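Local coordinates for glycerophosphoryl diester phosphodiesterase (Parabacteroides distasonis, PDB 3MZ2), which probably hydrolyses glycerophosphodiesters, releasing an alcohol and glycerol 3-phosphate, at residues Ser58-Thr63 with Glu270-Ile275; Pro211-Glu216 with Gln258-Ile263; Pro237-Leu242 with Ala249-Met254. All blocks are in the same frame, centred on the assembly; numbering follows the deposited sequence. Where two conformers were deposited one is given.

Contact 1 of 3, residues Ser58-Thr63 with Glu270-Ile275; sequences SYTPAT and EVAEAI
Thr60 OG1 donates to Pro61 O at 2.9 Å, and the side chain fixed by that bond meets Ala272 across the closing seam of a TIM barrel. Here the chain leaving helix 50-59 lies against helix 268-275, which follows strand 262-265, the neighbour of strand 33-36. The bond is bent, with a C=O...donor angle of 127° and the hydroxyl tilted from the carbonyl plane. Chi1 of -177° sets OG1 trans to the threonine's own nitrogen, on the carbonyl side where Pro61 O lies, and puts CG2 between nitrogen and carbonyl carbon. Thr60 CB and both its branches then lie against one methyl. Ala272 CB is 3.4 Å from Thr60 CB, tighter than usual for two carbons, and 3.6 Å from Thr60 OG1, with Thr60 CG2 a little farther off. Ile34 of strand 33-36 touches both Thr60 and Ala272, so the seam is backed by the barrel wall. No hydrogen bond joins the two segments. On the exposed side the extended Glu273 side chain passes slantwise by Tyr59, its carboxylate turned 53° from the ring, and Glu273 OE2 comes no nearer than 4.1 Å to Tyr59 CD2.

Contact 2 of 3, residues Pro211-Glu216 with Gln258-Ile263; sequences PKITPE and QGVDII
A Schellman motif ends helix 245-257 at Gly259, and the residues flanking that glycine hold the side chain of Ile213, which stands in the short connection between strand 205-210 and helix 215-226. Ile213 does all the work on its side. Its chi1 of -69° swings CG1 alongside the backbone nitrogen, and from there the chain runs on nearly extended, carrying CD1 toward the other segment. Ile213 and Val260 reach for each other tip to tip: Ile213 CD1 lies 3.7 Å from Val260 CG2, and Ile213 CG1 follows at 4.0 Å from that same Val260 methyl. The same terminal methyl also rests on the aliphatic root of Gln258, with Ile213 CD1 3.7 Å from Gln258 CB and, in the glutamine conformer described, 3.9 Å from Gln258 CG. Only carbon is involved there. Between the two holding residues, Gly259 has a phi of 105°, a conformation in which its lack of a side chain avoids a clash with the carbonyl O of Gln258. On either side of this turn in the chain, the CB atoms of Gln258 and Val260 both face the Ile213 segment.

Around the pair, Ile255 of helix 245-257 and Ile233 of strand 231-234 touch both Ile213 and Val260, and Ile221 of helix 215-226 adds to the valine side, making a small apolar cluster. At the start of that last helix Thr214 is the N-cap, its OG1 accepting from Val217 N. Just past Val260, the Asp261 carboxylate is tied by Arg30, His225 and Cys231 N. The cluster joins two successive beta-alpha units, helices 215-226 and 245-257 with strand 231-234 between them in the chain, the alternating layout of a TIM barrel.

Contact 3 of 3, residues Pro237-Leu242 with Ala249-Met254; sequences PSDDKL and AEAYRM. With SO4 (sulfate ion), chain F; SO4 (sulfate ion), chain G.
The Tyr252 ring carries Asp240 at its edge: Asp240 OD1 lies near the ring plane, and Tyr252 OH donates a hydrogen bond to Asp240 OD1, 2.7 Å away. The carboxylate stands steeply to the ring, 74° between planes, and the hydroxyl arrives on its anti side, 33° out of the carboxylate plane. Asp239 CB approaches the ring obliquely. Asp240 is buried, and three hydroxyls hold its OD1, those of Tyr252, Thr235 and Ser265, while OD2 takes Asp266 N; together they fix the rotation of the group.

Segment 237-242 belongs to the loop leaving strand 231-234, at the end of the TIM barrel where active sites of this fold lie, and its 3-10 turn at 239-241 sits on helix 245-257. The methyl of Ala251 meets two side chains of the loop side by side: Ala251 CB is 3.5 Å from Asp239 OD1 and 3.7 Å from Leu242 CD1. Chi1 of -49° on Asp239 places its carboxylate beside its own nitrogen, where OD1 can rest on that methyl.

Lys241 leaves the backbone away from the helix; its chain, bent at chi2 and chi3, brings NZ to two sulfates probably taken up from the crystallisation liquor. In the conformer described, Lys241 NZ hydrogen-bonds to O4 of one sulfate (chain F) at 3.1 Å and weakly to O3 of the other (chain G) at 3.4 Å.

The three contacts are nested along the chain: 237-242 with 249-254 lies inside the loop closed by contact 2, which itself lies inside that closed by contact 1. Their centres are close, about 12 Å between contacts 2 and 3, 14 Å between 1 and 3, and 18 Å between 1 and 2. Helix 245-257 carries half of contact 3 and runs into the turn of contact 2, whose strand 262-265 leads on to helix 268-275 of contact 1. Direct touches join them: Pro211 O with Ser238 OG, Ala274 O with Arg253 NH1, and Ile263 CD1 with Val271 CG1. Contacts 2 and 3 knit the last strand-helix units together; contact 1 joins them to the first, closing the barrel.

Contact 1 of 3, residues Ser58-Thr63 with Glu270-Ile275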
# COMPACT_ATOMS: atom_id res chain seq x y z
N SER A 58 -15.77 26.64 -1.08
CA SER A 58 -16.69 27.73 -0.75
C SER A 58 -16.37 28.38 0.60
O SER A 58 -16.68 29.54 0.83
CB SER A 58 -18.14 27.22 -0.75
OG SER A 58 -18.48 26.60 -1.98
N TYR A 59 -15.75 27.61 1.51
CA TYR A 59 -15.37 28.08 2.85
C TYR A 59 -13.88 28.41 3.03
O TYR A 59 -13.52 29.27 3.82
CB TYR A 59 -15.72 27.02 3.89
CG TYR A 59 -17.19 26.74 4.04
CD1 TYR A 59 -17.80 25.78 3.27
CD2 TYR A 59 -17.95 27.40 5.00
CE1 TYR A 59 -19.16 25.50 3.40
CE2 TYR A 59 -19.32 27.13 5.15
CZ TYR A 59 -19.91 26.17 4.34
OH TYR A 59 -21.26 25.85 4.45
N THR A 60 -13.00 27.70 2.31
CA THR A 60 -11.59 27.89 2.45
C THR A 60 -10.80 27.54 1.23
O THR A 60 -11.15 26.59 0.54
CB THR A 60 -11.08 27.03 3.67
OG1 THR A 60 -9.68 27.25 3.89
CG2 THR A 60 -11.36 25.51 3.46
N PRO A 61 -9.67 28.24 0.96
CA PRO A 61 -8.73 27.65 0.01
C PRO A 61 -8.18 26.35 0.57
O PRO A 61 -8.00 26.24 1.77
CB PRO A 61 -7.62 28.70 -0.10
CG PRO A 61 -7.75 29.51 1.07
CD PRO A 61 -9.14 29.48 1.55
N ALA A 62 -7.97 25.36 -0.29
CA ALA A 62 -7.42 24.10 0.14
C ALA A 62 -6.87 23.36 -1.08
O ALA A 62 -7.26 23.64 -2.20
CB ALA A 62 -8.50 23.25 0.83
N THR A 63 -5.98 22.42 -0.81
CA THR A 63 -5.58 21.37 -1.72
C THR A 63 -6.35 20.12 -1.33
O THR A 63 -6.98 20.09 -0.27
CB THR A 63 -4.09 21.07 -1.66
OG1 THR A 63 -3.74 20.78 -0.30
CG2 THR A 63 -3.29 22.30 -2.14
N GLU A 270 -13.79 22.90 9.29
CA GLU A 270 -13.61 23.17 10.72
C GLU A 270 -12.21 23.73 10.97
O GLU A 270 -12.03 24.62 11.83
CB GLU A 270 -13.80 21.91 11.55
CG GLU A 270 -15.20 21.46 11.69
CD GLU A 270 -15.36 20.34 12.73
OE1 GLU A 270 -14.67 20.35 13.76
OE2 GLU A 270 -16.17 19.44 12.50
N VAL A 271 -11.21 23.18 10.26
CA VAL A 271 -9.85 23.67 10.39
C VAL A 271 -9.81 25.16 10.02
O VAL A 271 -9.27 25.98 10.77
CB VAL A 271 -8.82 22.87 9.56
CG1 VAL A 271 -7.43 23.49 9.74
CG2 VAL A 271 -8.78 21.44 10.04
N ALA A 272 -10.44 25.49 8.90
CA ALA A 272 -10.49 26.88 8.44
C ALA A 272 -11.12 27.80 9.45
O ALA A 272 -10.59 28.85 9.76
CB ALA A 272 -11.26 26.99 7.11
N GLU A 273 -12.29 27.42 9.98
CA GLU A 273 -12.94 28.23 11.01
C GLU A 273 -12.08 28.38 12.26
O GLU A 273 -12.01 29.48 12.84
CB GLU A 273 -14.35 27.69 11.31
CG GLU A 273 -15.21 27.83 10.05
CD GLU A 273 -16.67 27.45 10.17
OE1 GLU A 273 -17.11 27.14 11.30
OE2 GLU A 273 -17.36 27.51 9.09
N ALA A 274 -11.40 27.30 12.67
CA ALA A 274 -10.60 27.33 13.90
C ALA A 274 -9.37 28.24 13.79
O ALA A 274 -9.03 28.93 14.76
CB ALA A 274 -10.13 25.91 14.27
N ILE A 275 -8.71 28.23 12.63
CA ILE A 275 -7.45 28.94 12.44
C ILE A 275 -7.59 30.27 11.73
O ILE A 275 -6.58 30.93 11.50
CB ILE A 275 -6.37 28.08 11.79
CG1 ILE A 275 -6.54 27.90 10.26
CG2 ILE A 275 -6.29 26.69 12.52
CD1 ILE A 275 -5.46 27.12 9.65

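Contact 2 of 3, residues Pro211-Glu216 with Gln258-Ile263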
# COMPACT_ATOMS: atom_id res chain seq x y z
N PRO A 211 1.14 12.34 12.16
CA PRO A 211 -0.17 12.64 12.70
C PRO A 211 -0.13 13.40 14.00
O PRO A 211 -1.19 13.75 14.51
CB PRO A 211 -0.79 11.25 12.88
CG PRO A 211 0.37 10.42 13.27
CD PRO A 211 1.51 10.92 12.41
N LYS A 212 1.06 13.70 14.50
CA LYS A 212 1.21 14.31 15.80
C LYS A 212 2.53 15.02 15.93
O LYS A 212 3.53 14.68 15.31
CB LYS A 212 1.07 13.26 16.91
CG LYS A 212 2.22 12.28 16.91
CD LYS A 212 2.07 11.26 18.06
CE LYS A 212 3.09 10.17 17.92
NZ LYS A 212 2.89 9.08 18.94
N ILE A 213 2.55 16.00 16.82
CA ILE A 213 3.73 16.75 17.14
C ILE A 213 4.40 16.20 18.39
O ILE A 213 3.73 15.93 19.40
CB ILE A 213 3.39 18.25 17.29
CG1 ILE A 213 3.01 18.84 15.93
CG2 ILE A 213 4.55 19.06 17.83
CD1 ILE A 213 2.17 20.07 16.06
N THR A 214 5.72 16.02 18.30
CA THR A 214 6.57 15.57 19.41
C THR A 214 7.84 16.40 19.30
O THR A 214 8.08 17.01 18.23
CB THR A 214 6.93 14.11 19.24
OG1 THR A 214 7.77 13.95 18.10
CG2 THR A 214 5.68 13.26 19.01
N PRO A 215 8.65 16.47 20.37
CA PRO A 215 9.95 17.15 20.24
C PRO A 215 10.81 16.61 19.06
O PRO A 215 11.47 17.43 18.35
CB PRO A 215 10.61 16.88 21.61
CG PRO A 215 9.36 16.84 22.57
CD PRO A 215 8.36 16.07 21.78
N GLU A 216 10.80 15.30 18.81
CA GLU A 216 11.54 14.72 17.68
C GLU A 216 11.04 15.27 16.34
O GLU A 216 11.82 15.60 15.43
CB GLU A 216 11.39 13.19 17.63
CG GLU A 216 12.16 12.50 16.45
CD GLU A 216 11.30 11.49 15.66
OE1 GLU A 216 10.86 10.48 16.27
OE2 GLU A 216 11.06 11.71 14.43
N GLN A 258 2.54 25.63 17.05
CA GLN A 258 3.77 24.84 17.15
C GLN A 258 4.70 24.99 15.93
O GLN A 258 5.83 24.45 15.91
CB GLN A 258 3.47 23.34 17.34
CG GLN A 258 2.74 22.93 18.63
CD GLN A 258 3.51 23.23 19.90
OE1 GLN A 258 4.33 24.15 19.93
NE2 GLN A 258 3.22 22.48 20.97
N GLY A 259 4.24 25.70 14.90
CA GLY A 259 5.10 26.06 13.74
C GLY A 259 4.82 25.25 12.48
O GLY A 259 5.50 25.42 11.45
N VAL A 260 3.84 24.37 12.58
CA VAL A 260 3.42 23.52 11.44
C VAL A 260 2.72 24.41 10.39
O VAL A 260 2.00 25.40 10.71
CB VAL A 260 2.51 22.40 11.91
CG1 VAL A 260 1.85 21.69 10.72
CG2 VAL A 260 3.30 21.38 12.79
N ASP A 261 2.97 24.09 9.12
CA ASP A 261 2.60 24.95 7.97
C ASP A 261 1.28 24.57 7.36
O ASP A 261 0.53 25.44 6.84
CB ASP A 261 3.72 24.94 6.93
CG ASP A 261 5.08 25.25 7.55
OD1 ASP A 261 5.19 26.35 8.16
OD2 ASP A 261 5.95 24.35 7.56
N ILE A 262 1.00 23.26 7.36
CA ILE A 262 -0.14 22.72 6.64
C ILE A 262 -0.84 21.71 7.56
O ILE A 262 -0.19 20.91 8.20
CB ILE A 262 0.29 22.02 5.30
CG1 ILE A 262 1.28 22.89 4.48
CG2 ILE A 262 -0.95 21.64 4.50
CD1 ILE A 262 1.91 22.21 3.26
N ILE A 263 -2.17 21.82 7.65
CA ILE A 263 -2.99 20.76 8.29
C ILE A 263 -3.77 20.00 7.23
O ILE A 263 -4.54 20.63 6.44
CB ILE A 263 -3.96 21.36 9.31
CG1 ILE A 263 -3.15 21.87 10.49
CG2 ILE A 263 -4.94 20.29 9.78
CD1 ILE A 263 -3.97 22.77 11.46

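Contact 3 of 3, residues Pro237-Leu242 with Ala249-Met254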
# COMPACT_ATOMS: atom_id res chain seq x y z
N PRO A 237 -6.12 10.82 11.66
CA PRO A 237 -6.18 9.75 12.69
C PRO A 237 -6.18 10.24 14.11
O PRO A 237 -6.39 9.47 15.10
CB PRO A 237 -4.89 8.93 12.41
CG PRO A 237 -4.01 9.78 11.65
CD PRO A 237 -4.78 10.97 11.09
N SER A 238 -5.91 11.53 14.26
CA SER A 238 -5.60 12.08 15.58
C SER A 238 -6.64 13.14 15.96
O SER A 238 -7.74 12.78 16.40
CB SER A 238 -4.17 12.61 15.59
OG SER A 238 -3.93 13.48 14.46
N ASP A 239 -6.34 14.42 15.78
CA ASP A 239 -7.22 15.46 16.32
C ASP A 239 -8.60 15.51 15.69
O ASP A 239 -9.53 15.99 16.33
CB ASP A 239 -6.53 16.82 16.30
CG ASP A 239 -5.14 16.76 16.90
OD1 ASP A 239 -5.05 16.75 18.12
OD2 ASP A 239 -4.14 16.58 16.14
N ASP A 240 -8.78 15.03 14.46
CA ASP A 240 -10.11 14.97 13.86
C ASP A 240 -11.08 14.12 14.65
O ASP A 240 -12.28 14.24 14.50
CB ASP A 240 -10.09 14.42 12.42
CG ASP A 240 -9.45 15.36 11.43
OD1 ASP A 240 -9.22 16.54 11.75
OD2 ASP A 240 -9.31 14.96 10.26
N LYS A 241 -10.55 13.24 15.50
CA LYS A 241 -11.33 12.24 16.21
C LYS A 241 -11.76 12.72 17.60
O LYS A 241 -12.45 12.01 18.33
CB LYS A 241 -10.49 10.96 16.39
CG LYS A 241 -9.95 10.36 15.11
CD LYS A 241 -11.07 10.19 14.06
CE LYS A 241 -10.95 8.90 13.24
NZ LYS A 241 -11.65 8.90 11.91
N LEU A 242 -11.31 13.91 17.98
CA LEU A 242 -11.73 14.48 19.26
C LEU A 242 -13.24 14.67 19.26
O LEU A 242 -13.80 14.90 18.22
CB LEU A 242 -10.96 15.77 19.57
CG LEU A 242 -9.44 15.66 19.66
CD1 LEU A 242 -8.75 17.04 19.65
CD2 LEU A 242 -9.08 14.90 20.99
N ALA A 249 -11.09 22.41 17.51
CA ALA A 249 -10.63 23.76 17.15
C ALA A 249 -9.41 24.17 17.91
O ALA A 249 -8.47 24.70 17.32
CB ALA A 249 -11.75 24.80 17.32
N GLU A 250 -9.40 23.89 19.20
CA GLU A 250 -8.23 24.15 20.02
C GLU A 250 -7.02 23.39 19.48
O GLU A 250 -5.89 23.95 19.38
CB GLU A 250 -8.50 23.78 21.49
CG GLU A 250 -7.35 24.19 22.43
CD GLU A 250 -6.18 23.26 22.40
OE1 GLU A 250 -6.39 22.02 22.25
OE2 GLU A 250 -5.04 23.78 22.50
N ALA A 251 -7.24 22.13 19.10
CA ALA A 251 -6.18 21.29 18.60
C ALA A 251 -5.59 21.81 17.28
O ALA A 251 -4.39 21.86 17.08
CB ALA A 251 -6.71 19.83 18.41
N TYR A 252 -6.44 22.27 16.36
CA TYR A 252 -5.97 22.81 15.10
C TYR A 252 -5.14 24.07 15.32
O TYR A 252 -4.09 24.25 14.72
CB TYR A 252 -7.14 23.09 14.15
CG TYR A 252 -8.01 21.88 13.83
CD1 TYR A 252 -7.47 20.63 13.55
CD2 TYR A 252 -9.40 22.02 13.76
CE1 TYR A 252 -8.27 19.53 13.25
CE2 TYR A 252 -10.22 20.92 13.47
CZ TYR A 252 -9.65 19.69 13.21
OH TYR A 252 -10.47 18.63 12.92
N ARG A 253 -5.61 24.95 16.20
CA ARG A 253 -4.79 26.12 16.56
C ARG A 253 -3.45 25.77 17.19
O ARG A 253 -2.44 26.37 16.86
CB ARG A 253 -5.62 27.10 17.44
CG ARG A 253 -6.69 27.85 16.66
CD ARG A 253 -7.35 28.87 17.55
NE ARG A 253 -8.13 28.31 18.65
CZ ARG A 253 -9.43 27.98 18.60
NH1 ARG A 253 -10.14 28.16 17.45
NH2 ARG A 253 -10.02 27.49 19.69
N MSE A 254 -3.43 24.79 18.09
CA MSE A 254 -2.18 24.38 18.74
C MSE A 254 -1.16 23.91 17.69
O MSE A 254 0.02 24.27 17.75
CB MSE A 254 -2.48 23.29 19.77
CG MSE A 254 -1.27 22.72 20.41
SE MSE A 254 -1.71 22.00 22.20
CE MSE A 254 -3.13 20.69 21.71
S SO4 F . -14.92 10.66 13.72
O1 SO4 F . -16.36 10.90 13.61
O2 SO4 F . -14.23 11.93 14.00
O3 SO4 F . -14.65 9.72 14.80
O4 SO4 F . -14.43 10.08 12.47
S SO4 G . -12.08 6.42 8.56
O1 SO4 G . -13.50 6.46 8.95
O2 SO4 G . -11.77 7.62 7.80
O3 SO4 G . -11.26 6.34 9.77
O4 SO4 G . -11.77 5.28 7.68